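Local coordinates for protein sialidase B (Streptococcus pneumoniae serotype 4, PDB 4XJW) that cleaves terminal sialic acids joined by alpha-2,3, alpha-2,6 or alpha-2,8 linkages from oligosaccharides, glycoproteins and glycolipids, as a family 33 sialidase, at residues V76-A81 against Y87-P92; K300-A305 against L466-Y471; K400-P403 against F407-D410. The protein carries 1 engineered substitution. All coordinates share one frame; numbering follows the deposited sequence.

Contact 1: residues V76-A81 against Y87-P92; sequences VEIRDA and YLFSRP. With PO4 (phosphate ion), chain D.
Val76, Glu77 and Ile78 pair with Phe89, Leu88 and Tyr87 in an antiparallel beta hairpin at the margin of a sheet in the concanavalin-like N-terminal domain; strand 85-91 is outermost within the chain. Val76-Phe89 and Ile78-Tyr87 are hydrogen-bonded pairs flanking the non-hydrogen-bonded pair Glu77-Leu88, and four backbone bonds join the strands, from Val76 N to Phe89 O at 2.8 Å through Tyr87 N to Ile78 O at the other end. The face bearing Val76, Ile78, Tyr87 and Phe89 is turned to strands 118-123 and 126-132, where Tyr119, Met121 and Phe129 cover it from the facing sheet of a beta sandwich. On this side the edge of the Phe89 ring is lined by two methyl groups: Val76 CG2 lies 3.9 Å from Phe89 CD2, and Ile78 CD1 comes to 3.7 Å from Phe89 CE2. The second torsion of Ile78, 140°, is well short of staggered and carries CD1 to this edge, where it also touches the CB of Tyr87. The phenol oxygen of Tyr87 is bonded to Thr135 O. On the reverse face Leu88 CD1 rests against the CG of Glu77. One water gives hydrogen bonds to Glu77 OE1 (2.8 Å) and Tyr87 O (3.0 Å), while OE2 is held by Tyr63. Further along, a phosphate ion, probably from the crystallisation liquor, is shared with Arg155; Arg79 NH1 donates to its O2 at 2.7 Å, in the guanidinium plane and nearly straight, at 168°.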
loop_
_atom_site.group_PDB
_atom_site.type_symbol
_atom_site.label_atom_id
_atom_site.label_comp_id
_atom_site.label_asym_id
_atom_site.label_seq_id
_atom_site.Cartn_x
_atom_site.Cartn_y
_atom_site.Cartn_z
ATOM N N VAL A 76 8.761 -10.674 20.178
ATOM C CA VAL A 76 8.947 -11.256 21.502
ATOM C C VAL A 76 9.649 -12.602 21.385
ATOM O O VAL A 76 9.553 -13.292 20.364
ATOM C CB VAL A 76 7.633 -11.482 22.277
ATOM C CG1 VAL A 76 6.931 -10.156 22.571
ATOM C CG2 VAL A 76 6.721 -12.445 21.530
ATOM N N GLU A 77 10.349 -12.963 22.456
ATOM C CA GLU A 77 10.880 -14.299 22.637
ATOM C C GLU A 77 10.263 -14.862 23.913
ATOM O O GLU A 77 10.092 -14.137 24.896
ATOM C CB GLU A 77 12.385 -14.242 22.810
ATOM C CG GLU A 77 13.156 -13.792 21.610
ATOM C CD GLU A 77 14.570 -14.298 21.683
ATOM O OE1 GLU A 77 14.788 -15.491 21.375
ATOM O OE2 GLU A 77 15.450 -13.517 22.089
ATOM N N ILE A 78 9.904 -16.145 23.884
ATOM C CA ILE A 78 9.385 -16.820 25.071
ATOM C C ILE A 78 10.046 -18.186 25.130
ATOM O O ILE A 78 9.767 -19.055 24.299
ATOM C CB ILE A 78 7.842 -16.935 25.056
ATOM C CG1 ILE A 78 7.206 -15.700 24.421
ATOM C CG2 ILE A 78 7.304 -17.111 26.460
ATOM C CD1 ILE A 78 6.039 -16.002 23.525
ATOM N N ARG A 79 10.952 -18.368 26.092
ATOM C CA ARG A 79 11.849 -19.521 26.066
ATOM C C ARG A 79 11.974 -20.197 27.422
ATOM O O ARG A 79 12.128 -19.528 28.445
ATOM C CB ARG A 79 13.240 -19.090 25.598
ATOM C CG ARG A 79 13.234 -18.289 24.305
ATOM C CD ARG A 79 14.632 -17.942 23.863
ATOM N NE ARG A 79 15.369 -19.141 23.486
ATOM C CZ ARG A 79 16.652 -19.167 23.134
ATOM N NH1 ARG A 79 17.369 -18.048 23.112
ATOM N NH2 ARG A 79 17.216 -20.324 22.809
ATOM N N ASP A 80 11.924 -21.523 27.417
ATOM C CA ASP A 80 12.116 -22.306 28.636
ATOM C C ASP A 80 12.736 -23.632 28.215
ATOM O O ASP A 80 12.078 -24.454 27.576
ATOM C CB ASP A 80 10.777 -22.538 29.344
ATOM C CG ASP A 80 10.923 -23.231 30.699
ATOM O OD1 ASP A 80 11.650 -24.241 30.788
ATOM O OD2 ASP A 80 10.289 -22.769 31.670
ATOM N N ALA A 81 14.004 -23.829 28.561
ATOM C CA ALA A 81 14.757 -24.992 28.102
ATOM C C ALA A 81 14.245 -26.284 28.719
ATOM O O ALA A 81 14.317 -27.344 28.101
ATOM C CB ALA A 81 16.227 -24.817 28.399
ATOM N N TYR A 87 9.831 -19.927 21.588
ATOM C CA TYR A 87 8.970 -19.187 20.687
ATOM C C TYR A 87 9.602 -17.854 20.313
ATOM O O TYR A 87 10.181 -17.166 21.155
ATOM C CB TYR A 87 7.610 -18.959 21.334
ATOM C CG TYR A 87 6.795 -20.210 21.564
ATOM C CD1 TYR A 87 6.886 -21.297 20.698
ATOM C CD2 TYR A 87 5.933 -20.304 22.651
ATOM C CE1 TYR A 87 6.132 -22.443 20.910
ATOM C CE2 TYR A 87 5.176 -21.439 22.864
ATOM C CZ TYR A 87 5.280 -22.504 21.995
ATOM O OH TYR A 87 4.531 -23.637 22.215
ATOM N N LEU A 88 9.508 -17.513 19.034
ATOM C CA LEU A 88 9.924 -16.209 18.547
ATOM C C LEU A 88 8.833 -15.720 17.606
ATOM O O LEU A 88 8.564 -16.356 16.582
ATOM C CB LEU A 88 11.267 -16.308 17.813
ATOM C CG LEU A 88 11.651 -15.061 17.006
ATOM C CD1 LEU A 88 12.012 -13.928 17.922
ATOM C CD2 LEU A 88 12.796 -15.348 16.036
ATOM N N PHE A 89 8.191 -14.611 17.971
ATOM C CA PHE A 89 7.160 -13.995 17.127
ATOM C C PHE A 89 7.545 -12.559 16.850
ATOM O O PHE A 89 7.991 -11.850 17.746
ATOM C CB PHE A 89 5.798 -14.004 17.823
ATOM C CG PHE A 89 5.395 -15.348 18.324
ATOM C CD1 PHE A 89 5.223 -16.401 17.438
ATOM C CD2 PHE A 89 5.200 -15.566 19.676
ATOM C CE1 PHE A 89 4.858 -17.660 17.896
ATOM C CE2 PHE A 89 4.835 -16.820 20.140
ATOM C CZ PHE A 89 4.664 -17.862 19.245
ATOM N N SER A 90 7.362 -12.120 15.611
ATOM C CA SER A 90 7.745 -10.760 15.270
ATOM C C SER A 90 7.029 -10.303 14.015
ATOM O O SER A 90 6.470 -11.117 13.276
ATOM C CB SER A 90 9.260 -10.673 15.057
ATOM O OG SER A 90 9.612 -11.339 13.857
ATOM N N ARG A 91 7.035 -8.994 13.782
ATOM C CA ARG A 91 6.640 -8.471 12.493
ATOM C C ARG A 91 7.485 -7.259 12.133
ATOM O O ARG A 91 7.667 -6.357 12.953
ATOM C CB ARG A 91 5.168 -8.072 12.458
ATOM C CG ARG A 91 4.662 -7.958 11.027
ATOM C CD ARG A 91 3.396 -7.108 10.957
ATOM N NE ARG A 91 3.692 -5.679 10.938
ATOM C CZ ARG A 91 2.767 -4.737 10.783
ATOM N NH1 ARG A 91 1.493 -5.092 10.641
ATOM N NH2 ARG A 91 3.125 -3.453 10.773
ATOM N N PRO A 92 7.986 -7.221 10.894
ATOM C CA PRO A 92 8.697 -6.032 10.411
ATOM C C PRO A 92 7.811 -4.781 10.418
ATOM O O PRO A 92 6.578 -4.894 10.538
ATOM C CB PRO A 92 9.039 -6.406 8.966
ATOM C CG PRO A 92 9.209 -7.911 9.031
ATOM C CD PRO A 92 8.102 -8.351 9.952
HETATM P P PO4 D . 20.388 -16.689 21.573
HETATM O O1 PO4 D . 21.628 -15.969 22.035
HETATM O O2 PO4 D . 20.027 -17.792 22.550
HETATM O O3 PO4 D . 19.259 -15.674 21.510
HETATM O O4 PO4 D . 20.636 -17.267 20.203
HETATM O O HOH W 1 13.098 -17.620 20.786
#

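Contact 2: residues K300-A305 against L466-Y471; sequences KTILLA and LIFATY
Ile302 and Leu304 meet Leu466 and Phe468 across the interface between two neighbouring blades of the sialidase beta-propeller. Strands 301-308 and 466-472 each lie next to the strand by which their four-stranded group adjoins the other, 286-294 or 451-459. Their short segments run almost parallel, at 11°, with axes 9.9 Å apart. That spacing is filled by side chains, and no backbone bonds link the two.

Ile302 comes first. Its extended branch, with CD1 anti to CA (chi2 175°), reaches across to Leu466, and the methyl carbons Ile302 CD1 and Leu466 CD1 touch at 3.7 Å, the two side chains crossing at a slant. The other branch is more distant: Ile302 CG2 lies 4.2 Å from Phe468 CE2. The carbonyl oxygen, Ile302 O, is 3.9 Å from Phe468 CZ, near the ring plane and at its edge.

Leu303 follows with its CB directed away from segment 466-471. It packs instead on Thr424 and Trp433, both within the second BNR repeat, so the strand presents opposite faces to its two surroundings.

Leu304 turns back to the interface and makes the contact with the aromatic ring. Met423 touches both Ile302 and Leu304, and Ser291 and Val293 touch Phe468; all four side chains that meet across the interface are buried. The two methyls of Leu304 lie over the same face of Phe468. Leu304 CD1 is above the rim, 3.7 Å from Phe468 CE2. Leu304 CD2 lies over the face but offset toward the rim, beside CG and CD2 of Phe468, in a CH-pi contact 4.0 Å from the ring centroid and 21° off its normal.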
loop_
_atom_site.group_PDB
_atom_site.type_symbol
_atom_site.label_atom_id
_atom_site.label_comp_id
_atom_site.label_asym_id
_atom_site.label_seq_id
_atom_site.Cartn_x
_atom_site.Cartn_y
_atom_site.Cartn_z
ATOM N N LYS A 300 -16.903 16.208 -13.144
ATOM C CA LYS A 300 -16.761 14.821 -12.714
ATOM C C LYS A 300 -15.358 14.533 -12.178
ATOM O O LYS A 300 -14.373 15.167 -12.558
ATOM C CB LYS A 300 -17.066 13.846 -13.860
ATOM C CG LYS A 300 -18.515 13.854 -14.347
ATOM C CD LYS A 300 -18.727 12.805 -15.430
ATOM C CE LYS A 300 -20.151 12.848 -15.978
ATOM N NZ LYS A 300 -20.339 11.903 -17.114
ATOM N N THR A 301 -15.278 13.581 -11.260
ATOM C CA THR A 301 -13.991 13.043 -10.856
ATOM C C THR A 301 -13.784 11.815 -11.714
ATOM O O THR A 301 -14.718 11.034 -11.929
ATOM C CB THR A 301 -13.990 12.648 -9.367
ATOM O OG1 THR A 301 -14.365 13.780 -8.577
ATOM C CG2 THR A 301 -12.616 12.180 -8.936
ATOM N N ILE A 302 -12.569 11.654 -12.224
ATOM C CA ILE A 302 -12.253 10.549 -13.114
ATOM C C ILE A 302 -11.148 9.678 -12.524
ATOM O O ILE A 302 -10.104 10.179 -12.112
ATOM C CB ILE A 302 -11.860 11.074 -14.495
ATOM C CG1 ILE A 302 -13.040 11.838 -15.106
ATOM C CG2 ILE A 302 -11.387 9.940 -15.383
ATOM C CD1 ILE A 302 -12.721 12.504 -16.426
ATOM N N LEU A 303 -11.385 8.370 -12.471
ATOM C CA LEU A 303 -10.393 7.441 -11.937
ATOM C C LEU A 303 -10.037 6.395 -12.980
ATOM O O LEU A 303 -10.920 5.788 -13.594
ATOM C CB LEU A 303 -10.912 6.793 -10.634
ATOM C CG LEU A 303 -10.029 5.774 -9.890
ATOM C CD1 LEU A 303 -10.349 5.770 -8.403
ATOM C CD2 LEU A 303 -10.223 4.364 -10.427
ATOM N N LEU A 304 -8.741 6.205 -13.193
ATOM C CA LEU A 304 -8.270 5.159 -14.091
ATOM C C LEU A 304 -7.567 4.060 -13.285
ATOM O O LEU A 304 -7.054 4.314 -12.197
ATOM C CB LEU A 304 -7.329 5.732 -15.163
ATOM C CG LEU A 304 -7.955 6.269 -16.453
ATOM C CD1 LEU A 304 -8.953 7.376 -16.183
ATOM C CD2 LEU A 304 -6.862 6.749 -17.398
ATOM N N ALA A 305 -7.553 2.839 -13.815
ATOM C CA ALA A 305 -6.774 1.737 -13.234
ATOM C C ALA A 305 -6.426 0.712 -14.303
ATOM O O ALA A 305 -7.097 0.635 -15.325
ATOM C CB ALA A 305 -7.537 1.065 -12.080
ATOM N N LEU A 466 -7.198 17.124 -19.719
ATOM C CA LEU A 466 -6.801 16.120 -18.736
ATOM C C LEU A 466 -5.677 15.249 -19.273
ATOM O O LEU A 466 -5.699 14.835 -20.436
ATOM C CB LEU A 466 -7.978 15.218 -18.408
ATOM C CG LEU A 466 -9.242 15.974 -18.031
ATOM C CD1 LEU A 466 -10.378 14.983 -17.920
ATOM C CD2 LEU A 466 -9.042 16.742 -16.721
ATOM N N ILE A 467 -4.692 14.964 -18.428
ATOM C CA ILE A 467 -3.594 14.085 -18.826
ATOM C C ILE A 467 -3.339 13.017 -17.775
ATOM O O ILE A 467 -3.196 13.321 -16.583
ATOM C CB ILE A 467 -2.280 14.850 -19.056
ATOM C CG1 ILE A 467 -2.475 15.991 -20.055
ATOM C CG2 ILE A 467 -1.171 13.878 -19.550
ATOM C CD1 ILE A 467 -1.172 16.696 -20.418
ATOM N N PHE A 468 -3.242 11.769 -18.225
ATOM C CA PHE A 468 -2.806 10.672 -17.361
ATOM C C PHE A 468 -1.527 10.082 -17.912
ATOM O O PHE A 468 -1.485 9.674 -19.071
ATOM C CB PHE A 468 -3.867 9.578 -17.296
ATOM C CG PHE A 468 -5.012 9.890 -16.371
ATOM C CD1 PHE A 468 -4.910 9.628 -15.009
ATOM C CD2 PHE A 468 -6.187 10.428 -16.869
ATOM C CE1 PHE A 468 -5.953 9.905 -14.154
ATOM C CE2 PHE A 468 -7.257 10.703 -16.021
ATOM C CZ PHE A 468 -7.133 10.435 -14.660
ATOM N N ALA A 469 -0.493 10.027 -17.075
ATOM C CA ALA A 469 0.763 9.381 -17.449
ATOM C C ALA A 469 0.638 7.865 -17.395
ATOM O O ALA A 469 0.037 7.301 -16.462
ATOM C CB ALA A 469 1.894 9.849 -16.557
ATOM N N THR A 470 1.217 7.205 -18.399
ATOM C CA THR A 470 1.371 5.751 -18.391
ATOM C C THR A 470 2.774 5.461 -18.904
ATOM O O THR A 470 3.431 6.354 -19.446
ATOM C CB THR A 470 0.344 5.041 -19.293
ATOM O OG1 THR A 470 0.727 5.200 -20.672
ATOM C CG2 THR A 470 -1.071 5.605 -19.089
ATOM N N TYR A 471 3.245 4.233 -18.722
ATOM C CA TYR A 471 4.546 3.847 -19.259
ATOM C C TYR A 471 4.460 2.514 -19.971
ATOM O O TYR A 471 3.528 1.731 -19.763
ATOM C CB TYR A 471 5.604 3.790 -18.156
ATOM C CG TYR A 471 5.315 2.769 -17.085
ATOM C CD1 TYR A 471 5.803 1.466 -17.189
ATOM C CD2 TYR A 471 4.584 3.105 -15.957
ATOM C CE1 TYR A 471 5.543 0.527 -16.206
ATOM C CE2 TYR A 471 4.320 2.178 -14.976
ATOM C CZ TYR A 471 4.796 0.892 -15.100
ATOM O OH TYR A 471 4.515 -0.020 -14.103
#

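Contact 3: residues K400-P403 against F407-D410; sequences KQVP and FYKD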
loop_
_atom_site.group_PDB
_atom_site.type_symbol
_atom_site.label_atom_id
_atom_site.label_comp_id
_atom_site.label_asym_id
_atom_site.label_seq_id
_atom_site.Cartn_x
_atom_site.Cartn_y
_atom_site.Cartn_z
ATOM N N LYS A 400 -21.911 -20.001 -4.415
ATOM C CA LYS A 400 -22.603 -18.749 -4.729
ATOM C C LYS A 400 -22.494 -18.429 -6.215
ATOM O O LYS A 400 -21.446 -18.646 -6.816
ATOM C CB LYS A 400 -22.037 -17.600 -3.886
ATOM C CG LYS A 400 -22.571 -16.214 -4.238
ATOM C CD LYS A 400 -22.034 -15.151 -3.285
ATOM C CE LYS A 400 -22.170 -13.748 -3.880
ATOM N NZ LYS A 400 -22.064 -12.677 -2.848
ATOM N N GLN A 401 -23.575 -17.928 -6.812
ATOM C CA GLN A 401 -23.553 -17.530 -8.221
ATOM C C GLN A 401 -23.435 -16.015 -8.367
ATOM O O GLN A 401 -24.070 -15.264 -7.630
ATOM C CB GLN A 401 -24.799 -18.039 -8.959
ATOM C CG GLN A 401 -24.831 -19.558 -9.158
ATOM C CD GLN A 401 -26.044 -20.023 -9.950
ATOM O OE1 GLN A 401 -26.241 -19.626 -11.099
ATOM N NE2 GLN A 401 -26.868 -20.861 -9.334
ATOM N N VAL A 402 -22.619 -15.579 -9.328
ATOM C CA VAL A 402 -22.474 -14.168 -9.671
ATOM C C VAL A 402 -22.580 -14.016 -11.184
ATOM O O VAL A 402 -22.397 -14.994 -11.913
ATOM C CB VAL A 402 -21.106 -13.604 -9.209
ATOM C CG1 VAL A 402 -20.930 -13.784 -7.728
ATOM C CG2 VAL A 402 -19.966 -14.269 -9.961
ATOM N N PRO A 403 -22.878 -12.794 -11.668
ATOM C CA PRO A 403 -22.975 -12.589 -13.118
ATOM C C PRO A 403 -21.696 -12.947 -13.853
ATOM O O PRO A 403 -20.604 -12.644 -13.369
ATOM C CB PRO A 403 -23.222 -11.082 -13.239
ATOM C CG PRO A 403 -23.916 -10.731 -11.984
ATOM C CD PRO A 403 -23.320 -11.600 -10.923
ATOM N N PHE A 407 -14.094 -10.989 -18.115
ATOM C CA PHE A 407 -12.774 -10.993 -17.489
ATOM C C PHE A 407 -12.532 -12.196 -16.567
ATOM O O PHE A 407 -11.447 -12.340 -15.991
ATOM C CB PHE A 407 -12.566 -9.678 -16.723
ATOM C CG PHE A 407 -12.216 -8.514 -17.614
ATOM C CD1 PHE A 407 -13.213 -7.751 -18.206
ATOM C CD2 PHE A 407 -10.888 -8.194 -17.864
ATOM C CE1 PHE A 407 -12.885 -6.680 -19.031
ATOM C CE2 PHE A 407 -10.553 -7.130 -18.701
ATOM C CZ PHE A 407 -11.550 -6.377 -19.271
ATOM N N TYR A 408 -13.524 -13.079 -16.455
ATOM C CA TYR A 408 -13.472 -14.172 -15.487
ATOM C C TYR A 408 -12.971 -15.482 -16.086
ATOM O O TYR A 408 -13.128 -15.734 -17.284
ATOM C CB TYR A 408 -14.848 -14.446 -14.880
ATOM C CG TYR A 408 -15.434 -13.359 -14.010
ATOM C CD1 TYR A 408 -14.723 -12.205 -13.698
ATOM C CD2 TYR A 408 -16.713 -13.503 -13.493
ATOM C CE1 TYR A 408 -15.287 -11.221 -12.884
ATOM C CE2 TYR A 408 -17.274 -12.536 -12.693
ATOM C CZ TYR A 408 -16.567 -11.397 -12.394
ATOM O OH TYR A 408 -17.175 -10.447 -11.590
ATOM N N LYS A 409 -12.410 -16.321 -15.226
ATOM C CA LYS A 409 -11.878 -17.621 -15.637
ATOM C C LYS A 409 -12.995 -18.536 -16.140
ATOM O O LYS A 409 -12.805 -19.282 -17.097
ATOM C CB LYS A 409 -11.156 -18.272 -14.460
ATOM C CG LYS A 409 -10.719 -19.712 -14.697
ATOM C CD LYS A 409 -10.019 -20.246 -13.460
ATOM C CE LYS A 409 -9.571 -21.683 -13.643
ATOM N NZ LYS A 409 -8.881 -22.211 -12.430
ATOM N N ASP A 410 -14.168 -18.443 -15.519
ATOM C CA ASP A 410 -15.269 -19.362 -15.816
ATOM C C ASP A 410 -16.209 -18.891 -16.932
ATOM O O ASP A 410 -17.216 -19.548 -17.216
ATOM C CB ASP A 410 -16.094 -19.636 -14.550
ATOM C CG ASP A 410 -15.346 -20.461 -13.514
ATOM O OD1 ASP A 410 -14.143 -20.747 -13.694
ATOM O OD2 ASP A 410 -15.987 -20.811 -12.493
HETATM O O HOH W 2 -19.778 -10.465 -11.753
#
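Val402 and Pro403 end an extended strand, whereas Tyr408 lies in irregular chain beyond a three-residue connection, and the nearest CA atoms, those of Pro403 and Tyr408, are still 9.9 Å apart. The distance is spanned by the tyrosine side chain. This part of the chain belongs to the largely antiparallel beta insertion that leaves the propeller after strand 301-308 and returns before strand 420-426. Strand 400-403 pairs there with strand 377-387, Val402 bonding through its backbone to Val381.

The Tyr408 ring has an unusual rotation about CB-CG: chi2 is -4°, which brings CD1 round beside CA and sends CD2 and CE2 to the far side, toward the strand. Tyr408 CE2 is the atom that touches. It approaches Pro403 O at 3.4 Å and Val402 CG2 at 4.2 Å, both lying obliquely to the ring. Val402, whose CB is directed at the tyrosine, also packs on Val381 and Gln383 of the adjoining strand.

The polar part of the contact is indirect. One water donates to Pro403 O at 2.8 Å and is hydrogen-bonded to Tyr408 OH at 2.6 Å, so it links the backbone carbonyl to the phenol. The same hydroxyl is bonded to the backbone N of Asn261, and the tyrosine side chain touches Asp262, both in a loop far away in sequence. At the other end of the segment, Asp410 is tied to the insertion by Tyr384 OH and His397 NE2.

Pro403 O thus meets Tyr408 CE2 directly and Tyr408 OH through the water. Bonded both to the backbone N of Asn261 and to this water, the hydroxyl is held in place, and the phenol couples the end of the strand to the loop at Asn261.

The three contacts are separate and sample different parts of the chain. Contact 1, in the lectin-like N-terminal domain, is remote from both others: its centre lies about 47 Å from that of contact 2 and about 43 Å from that of contact 3. Contacts 2 and 3 are closer, with nearest atoms about 9 Å apart, and contact 3 is nested in the loop closed by contact 2, since the insertion springs from the blade containing strand 301-308. None touches the annotated active-site residues. The Leu466 side chain of contact 2 lies about 9 Å from the bound inhibitor, whose pocket includes Gln456 and Lys461.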